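Local coordinates for protein Pyrsv_gp04 (Pyrobaculum spherical virus, PDB 2VXZ) that is of unknown function but carries a domain of the helix-turn-helix clan and may therefore act as a viral transcriptional regulator, at residues Q109-F114 and P119-T124. Sequence-based numbering, arbitrary orientation.
Sequences QARKFF and PIAHRT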
ATOM      1  N   GLN A 109       9.090 -11.597  -6.156  1.00 22.56           N
ATOM      2  CA  GLN A 109       9.462 -10.185  -6.270  1.00 22.91           C
ATOM      3  C   GLN A 109       8.288  -9.299  -5.866  1.00 22.53           C
ATOM      4  O   GLN A 109       8.439  -8.402  -5.017  1.00 22.31           O
ATOM      5  CB  GLN A 109       9.944  -9.835  -7.685  1.00 23.44           C
ATOM      6  CG  GLN A 109      10.130  -8.331  -7.893  1.00 24.39           C
ATOM      7  CD  GLN A 109      10.717  -7.983  -9.237  1.00 26.28           C
ATOM      8  OE1 GLN A 109      11.778  -8.488  -9.614  1.00 32.22           O
ATOM      9  NE2 GLN A 109      10.051  -7.086  -9.958  1.00 30.74           N
ATOM     10  N   ALA A 110       7.120  -9.564  -6.452  1.00 22.24           N
ATOM     11  CA  ALA A 110       5.905  -8.798  -6.111  1.00 21.92           C
ATOM     12  C   ALA A 110       5.558  -8.940  -4.635  1.00 21.96           C
ATOM     13  O   ALA A 110       5.214  -7.957  -3.973  1.00 21.39           O
ATOM     14  CB  ALA A 110       4.707  -9.224  -6.997  1.00 21.83           C
ATOM     15  N   ARG A 111       5.658 -10.152  -4.101  1.00 22.09           N
ATOM     16  CA  ARG A 111       5.329 -10.367  -2.697  1.00 22.81           C
ATOM     17  C   ARG A 111       6.240  -9.563  -1.770  1.00 22.75           C
ATOM     18  O   ARG A 111       5.765  -8.932  -0.825  1.00 23.23           O
ATOM     19  CB  ARG A 111       5.409 -11.857  -2.331  1.00 23.19           C
ATOM     20  CG  ARG A 111       4.786 -12.166  -0.972  1.00 22.95           C
ATOM     21  CD  ARG A 111       5.011 -13.597  -0.519  1.00 25.94           C
ATOM     22  NE  ARG A 111       4.568 -13.725   0.874  1.00 29.92           N
ATOM     23  CZ  ARG A 111       3.667 -14.591   1.342  1.00 32.81           C
ATOM     24  NH1 ARG A 111       3.104 -15.519   0.567  1.00 35.69           N
ATOM     25  NH2 ARG A 111       3.351 -14.546   2.633  1.00 32.55           N
ATOM     26  N   LYS A 112       7.542  -9.612  -2.029  1.00 23.20           N
ATOM     27  CA  LYS A 112       8.525  -8.840  -1.262  1.00 23.14           C
ATOM     28  C   LYS A 112       8.223  -7.346  -1.322  1.00 23.11           C
ATOM     29  O   LYS A 112       8.254  -6.667  -0.301  1.00 23.47           O
ATOM     30  CB  LYS A 112       9.943  -9.098  -1.771  1.00 23.66           C
ATOM     31  CG  LYS A 112      11.029  -8.352  -1.000  1.00 24.37           C
ATOM     32  CD  LYS A 112      12.408  -8.642  -1.547  1.00 25.48           C
ATOM     33  CE  LYS A 112      13.440  -7.593  -1.109  1.00 27.15           C
ATOM     34  NZ  LYS A 112      13.758  -7.689   0.337  0.70 29.06           N
ATOM     35  N   PHE A 113       7.942  -6.846  -2.517  1.00 22.64           N
ATOM     36  CA  PHE A 113       7.645  -5.429  -2.702  1.00 22.63           C
ATOM     37  C   PHE A 113       6.395  -5.007  -1.937  1.00 22.07           C
ATOM     38  O   PHE A 113       6.430  -4.089  -1.121  1.00 22.26           O
ATOM     39  CB  PHE A 113       7.489  -5.109  -4.181  1.00 22.65           C
ATOM     40  CG  PHE A 113       7.146  -3.673  -4.454  1.00 23.35           C
ATOM     41  CD1 PHE A 113       8.074  -2.672  -4.226  1.00 26.81           C
ATOM     42  CD2 PHE A 113       5.896  -3.323  -4.931  1.00 23.45           C
ATOM     43  CE1 PHE A 113       7.750  -1.339  -4.481  1.00 25.60           C
ATOM     44  CE2 PHE A 113       5.579  -2.000  -5.190  1.00 24.01           C
ATOM     45  CZ  PHE A 113       6.494  -1.017  -4.954  1.00 23.74           C
ATOM     46  N   PHE A 114       5.285  -5.684  -2.194  1.00 21.06           N
ATOM     47  CA  PHE A 114       4.033  -5.291  -1.552  1.00 20.97           C
ATOM     48  C   PHE A 114       4.065  -5.502  -0.028  1.00 21.33           C
ATOM     49  O   PHE A 114       3.491  -4.715   0.705  1.00 20.99           O
ATOM     50  CB  PHE A 114       2.819  -5.977  -2.210  1.00 20.67           C
ATOM     51  CG  PHE A 114       2.364  -5.303  -3.476  1.00 21.45           C
ATOM     52  CD1 PHE A 114       2.800  -5.750  -4.706  1.00 21.44           C
ATOM     53  CD2 PHE A 114       1.526  -4.201  -3.432  1.00 20.22           C
ATOM     54  CE1 PHE A 114       2.404  -5.122  -5.875  1.00 22.35           C
ATOM     55  CE2 PHE A 114       1.111  -3.572  -4.603  1.00 21.87           C
ATOM     56  CZ  PHE A 114       1.558  -4.029  -5.825  1.00 21.50           C
ATOM     57  N   PRO A 119       0.589  -5.167   5.104  1.00 24.62           N
ATOM     58  CA  PRO A 119       0.391  -6.605   5.295  1.00 25.55           C
ATOM     59  C   PRO A 119      -0.410  -7.218   4.142  1.00 25.92           C
ATOM     60  O   PRO A 119      -1.493  -6.720   3.811  1.00 27.27           O
ATOM     61  CB  PRO A 119      -0.384  -6.668   6.612  1.00 25.36           C
ATOM     62  CG  PRO A 119       0.091  -5.450   7.357  1.00 25.73           C
ATOM     63  CD  PRO A 119       0.124  -4.405   6.278  1.00 25.12           C
ATOM     64  N   ILE A 120       0.165  -8.233   3.493  1.00 25.97           N
ATOM     65  CA  ILE A 120      -0.406  -8.797   2.265  1.00 26.20           C
ATOM     66  C   ILE A 120      -0.595 -10.329   2.307  1.00 25.90           C
ATOM     67  O   ILE A 120      -1.245 -10.887   1.422  1.00 26.15           O
ATOM     68  CB  ILE A 120       0.500  -8.403   1.043  1.00 26.84           C
ATOM     69  CG1 ILE A 120      -0.250  -8.449  -0.296  1.00 29.54           C
ATOM     70  CG2 ILE A 120       1.746  -9.265   0.998  1.00 28.08           C
ATOM     71  CD1 ILE A 120      -0.708  -7.115  -0.803  1.00 30.66           C
ATOM     72  N   ALA A 121      -0.066 -11.002   3.331  1.00 25.94           N
ATOM     73  CA  ALA A 121       0.000 -12.473   3.335  1.00 25.50           C
ATOM     74  C   ALA A 121      -1.363 -13.131   3.153  1.00 25.75           C
ATOM     75  O   ALA A 121      -1.481 -14.131   2.446  1.00 25.41           O
ATOM     76  CB  ALA A 121       0.647 -12.982   4.626  1.00 25.35           C
ATOM     77  N   HIS A 122      -2.375 -12.555   3.800  1.00 25.17           N
ATOM     78  CA  HIS A 122      -3.707 -13.146   3.861  1.00 24.99           C
ATOM     79  C   HIS A 122      -4.694 -12.317   3.051  1.00 24.39           C
ATOM     80  O   HIS A 122      -4.588 -11.092   2.989  1.00 23.23           O
ATOM     81  CB  HIS A 122      -4.148 -13.253   5.325  1.00 25.48           C
ATOM     82  CG  HIS A 122      -3.250 -14.118   6.153  1.00 26.86           C
ATOM     83  ND1 HIS A 122      -3.112 -15.466   5.925  1.00 26.97           N
ATOM     84  CD2 HIS A 122      -2.423 -13.824   7.182  1.00 28.90           C
ATOM     85  CE1 HIS A 122      -2.250 -15.970   6.787  1.00 27.80           C
ATOM     86  NE2 HIS A 122      -1.814 -14.996   7.560  1.00 28.10           N
ATOM     87  N   ARG A 123      -5.635 -12.998   2.400  1.00 23.77           N
ATOM     88  CA  ARG A 123      -6.640 -12.321   1.579  1.00 23.85           C
ATOM     89  C   ARG A 123      -7.758 -11.806   2.476  1.00 23.02           C
ATOM     90  O   ARG A 123      -8.735 -12.497   2.767  1.00 24.02           O
ATOM     91  CB  ARG A 123      -7.191 -13.259   0.510  1.00 24.03           C
ATOM     92  CG  ARG A 123      -8.106 -12.572  -0.494  1.00 24.33           C
ATOM     93  CD  ARG A 123      -8.299 -13.453  -1.717  1.00 25.28           C
ATOM     94  NE  ARG A 123      -6.988 -13.809  -2.229  1.00 26.48           N
ATOM     95  CZ  ARG A 123      -6.719 -14.839  -3.014  1.00 27.82           C
ATOM     96  NH1 ARG A 123      -7.688 -15.619  -3.455  1.00 28.73           N
ATOM     97  NH2 ARG A 123      -5.472 -15.080  -3.366  1.00 27.91           N
ATOM     98  N   THR A 124      -7.576 -10.583   2.944  1.00 22.51           N
ATOM     99  CA  THR A 124      -8.533  -9.953   3.822  1.00 21.31           C
ATOM    100  C   THR A 124      -9.349  -8.930   3.056  1.00 21.30           C
ATOM    101  O   THR A 124      -8.980  -8.506   1.949  1.00 20.95           O
ATOM    102  CB  THR A 124      -7.824  -9.245   4.971  1.00 21.30           C
ATOM    103  OG1 THR A 124      -7.010  -8.197   4.431  1.00 21.34           O
ATOM    104  CG2 THR A 124      -6.968 -10.231   5.779  1.00 20.80           C
TER
HETATM  105  O   HOH W   1       0.585 -15.363   1.863  1.00 35.06           O
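Apolar packing joins F114 and I120, whose CA atoms stand 6.8 Å apart. The CD1 methyl of I120 reaches the CB of F114 at 4.0 Å and lies oblique to the phenyl ring. With CG1 anti to the backbone N (chi1 -157°), I120 sends CD1 to F114, while its CG2 branch lies 4.4 Å from the carbonyl O of R111. The F114 ring itself leads away from the loop and touches I104 and L134, with A110 O at its edge. In this part of the putative transcriptional regulator domain, the contact folds the linker between helices 108-115 and 125-139 back onto the first of them; T124 N-caps the second through OG1 to I127 N, and I120 also touches I127. At the exposed side R111, extended from CG to NE, meets A121 by van der Waals contact, NH2 lying 3.7 Å from A121 CB with the methyl oblique to the guanidinium. A water lies between R111 NH1, from which it accepts a weak bond at 2.8 Å, and A121 O, where a distance of 2.5 Å is unusually short and leaves the bridge doubtful in detail. Beyond the pair, I120 O accepts from H101 NE2, and R123, at the centre of an inverse gamma turn, forms a salt bridge with D102.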